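Local structure of anthrone oxidase-like protein (Streptomyces ambofaciens, 5F9P) at residues A[122-127]-A[178-183]. The protein is an oxygenase of atypical angucycline biosynthesis, associated with cleavage of a carbon-carbon bond in oxidative opening of ring B. Residues are numbered along the deposited sequence; the frame is centred on the assembly and turned at random.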
loop_
_atom_site.group_PDB
_atom_site.type_symbol
_atom_site.label_atom_id
_atom_site.label_comp_id
_atom_site.label_asym_id
_atom_site.label_seq_id
_atom_site.Cartn_x
_atom_site.Cartn_y
_atom_site.Cartn_z
ATOM N N TYR A 122 8.969 8.837 3.037
ATOM C CA TYR A 122 7.650 9.260 3.515
ATOM C C TYR A 122 6.612 8.712 2.530
ATOM O O TYR A 122 6.623 9.048 1.341
ATOM C CB TYR A 122 7.540 10.781 3.655
ATOM C CG TYR A 122 6.301 11.220 4.420
ATOM C CD1 TYR A 122 6.259 11.131 5.804
ATOM C CD2 TYR A 122 5.166 11.688 3.755
ATOM C CE1 TYR A 122 5.135 11.505 6.517
ATOM C CE2 TYR A 122 4.035 12.067 4.464
ATOM C CZ TYR A 122 4.030 11.980 5.848
ATOM O OH TYR A 122 2.915 12.343 6.575
ATOM N N THR A 123 5.742 7.832 3.017
ATOM C CA THR A 123 4.912 7.034 2.122
ATOM C C THR A 123 3.473 7.497 2.161
ATOM O O THR A 123 2.879 7.659 3.236
ATOM C CB THR A 123 5.029 5.524 2.450
ATOM O OG1 THR A 123 6.382 5.096 2.216
ATOM C CG2 THR A 123 4.076 4.678 1.570
ATOM N N VAL A 124 2.918 7.709 0.977
ATOM C CA VAL A 124 1.583 8.288 0.838
ATOM C C VAL A 124 0.653 7.313 0.106
ATOM O O VAL A 124 0.975 6.825 -0.974
ATOM C CB VAL A 124 1.667 9.645 0.094
ATOM C CG1 VAL A 124 0.282 10.281 -0.074
ATOM C CG2 VAL A 124 2.601 10.578 0.841
ATOM N N PHE A 125 -0.497 7.032 0.711
ATOM C CA PHE A 125 -1.374 5.952 0.269
ATOM C C PHE A 125 -2.828 6.416 0.129
ATOM O O PHE A 125 -3.352 7.114 0.999
ATOM C CB PHE A 125 -1.290 4.802 1.282
ATOM C CG PHE A 125 -2.250 3.687 1.028
ATOM C CD1 PHE A 125 -2.020 2.775 0.014
ATOM C CD2 PHE A 125 -3.381 3.542 1.813
ATOM C CE1 PHE A 125 -2.903 1.741 -0.213
ATOM C CE2 PHE A 125 -4.258 2.515 1.591
ATOM C CZ PHE A 125 -4.027 1.610 0.570
ATOM N N THR A 126 -3.466 6.028 -0.974
ATOM C CA THR A 126 -4.891 6.263 -1.175
ATOM C C THR A 126 -5.502 5.088 -1.912
ATOM O O THR A 126 -4.975 4.642 -2.931
ATOM C CB THR A 126 -5.173 7.541 -2.011
ATOM O OG1 THR A 126 -4.587 8.678 -1.371
ATOM C CG2 THR A 126 -6.680 7.767 -2.138
ATOM N N VAL A 127 -6.614 4.586 -1.396
ATOM C CA VAL A 127 -7.407 3.608 -2.133
ATOM C C VAL A 127 -8.682 4.300 -2.587
ATOM O O VAL A 127 -9.428 4.844 -1.756
ATOM C CB VAL A 127 -7.738 2.360 -1.287
ATOM C CG1 VAL A 127 -8.250 2.758 0.076
ATOM C CG2 VAL A 127 -8.760 1.479 -2.008
ATOM N N SER A 178 2.761 6.281 -3.222
ATOM C CA SER A 178 3.898 7.113 -3.593
ATOM C C SER A 178 4.929 7.308 -2.468
ATOM O O SER A 178 4.607 7.205 -1.282
ATOM C CB SER A 178 3.438 8.472 -4.155
ATOM O OG SER A 178 2.666 9.232 -3.237
ATOM N N GLN A 179 6.167 7.592 -2.868
ATOM C CA GLN A 179 7.276 7.834 -1.946
ATOM C C GLN A 179 7.830 9.256 -2.085
ATOM O O GLN A 179 8.007 9.757 -3.202
ATOM C CB GLN A 179 8.410 6.844 -2.212
ATOM C CG GLN A 179 8.014 5.386 -2.054
ATOM C CD GLN A 179 9.135 4.446 -2.457
ATOM O OE1 GLN A 179 9.864 4.708 -3.415
ATOM N NE2 GLN A 179 9.288 3.355 -1.717
ATOM N N TRP A 180 8.137 9.881 -0.947
ATOM C CA TRP A 180 8.556 11.275 -0.905
ATOM C C TRP A 180 9.793 11.450 -0.001
ATOM O O TRP A 180 10.065 10.597 0.850
ATOM C CB TRP A 180 7.386 12.132 -0.399
ATOM C CG TRP A 180 6.199 12.079 -1.320
ATOM C CD1 TRP A 180 5.220 11.119 -1.366
ATOM C CD2 TRP A 180 5.876 13.032 -2.332
ATOM N NE1 TRP A 180 4.306 11.423 -2.352
ATOM C CE2 TRP A 180 4.697 12.586 -2.970
ATOM C CE3 TRP A 180 6.480 14.219 -2.772
ATOM C CZ2 TRP A 180 4.104 13.288 -4.017
ATOM C CZ3 TRP A 180 5.887 14.919 -3.820
ATOM C CH2 TRP A 180 4.711 14.449 -4.425
ATOM N N ASP A 181 10.538 12.542 -0.192
ATOM C CA ASP A 181 11.739 12.804 0.606
ATOM C C ASP A 181 11.413 12.971 2.070
ATOM O O ASP A 181 12.211 12.618 2.935
ATOM C CB ASP A 181 12.456 14.080 0.143
ATOM C CG ASP A 181 13.271 13.872 -1.115
ATOM O OD1 ASP A 181 13.475 12.700 -1.486
ATOM O OD2 ASP A 181 13.715 14.881 -1.725
ATOM N N SER A 182 10.253 13.555 2.343
ATOM C CA SER A 182 9.885 13.928 3.695
ATOM C C SER A 182 8.409 14.277 3.785
ATOM O O SER A 182 7.750 14.484 2.769
ATOM C CB SER A 182 10.698 15.144 4.136
ATOM O OG SER A 182 10.434 16.257 3.298
ATOM N N LYS A 183 7.902 14.342 5.015
ATOM C CA LYS A 183 6.559 14.835 5.278
ATOM C C LYS A 183 6.425 16.229 4.658
ATOM O O LYS A 183 5.418 16.560 4.023
ATOM C CB LYS A 183 6.338 14.906 6.794
ATOM C CG LYS A 183 4.914 15.211 7.261
ATOM C CD LYS A 183 4.833 14.959 8.762
ATOM C CE LYS A 183 3.426 14.702 9.219
ATOM N NZ LYS A 183 2.668 15.989 9.300
HETATM O O HOH W 1 7.547 3.199 0.811
HETATM O O HOH W 2 -0.092 8.329 -3.241
#
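Tyr122 and Val124 pair with Trp180 and Ser178, respectively, as hydrogen-bonded pairs of two antiparallel strands, each pair closed by two backbone bonds, with the non-hydrogen-bonded pair Thr123–Gln179 between them. The strands are neighbours in the closed eight-stranded barrel of a single chain, as in the dimeric alpha/beta-barrel superfamily to which antibiotic biosynthesis monooxygenases belong. Both bonds of the Val124–Ser178 pair run nearly straight, whereas Trp180 N to Tyr122 O bends to 136° at the hydrogen, where the second strand ends and its chain turns into helix 183-190. Ser182 is the N-cap of that helix, its OG reaching Ala185 N, and Lys183 begins it. The turn lays Lys183 CA over the centre of the Tyr122 ring, a CH-pi contact 3.5 Å from the centroid and almost on the normal. Tyrosine suits this end of the strand: with CG anti to the backbone N (chi1 -168°), its flat face takes the first residue of the helix, while OH bonds to Thr220 OG1 and Lys183 NZ pairs with Glu187. Val124, on the same face as Tyr122 and Trp180, uses its beta-branch to turn CG2 to the indole, 3.5 Å from Trp180 CD1. On the other face a water bridges Thr123 OG1 and Gln179 NE2, which also bonds to Glu114 O. The short side chain of Ser178 sets OG where it accepts Trp180 NE1 at 2.9 Å, and a second water links that OG to Val124 O.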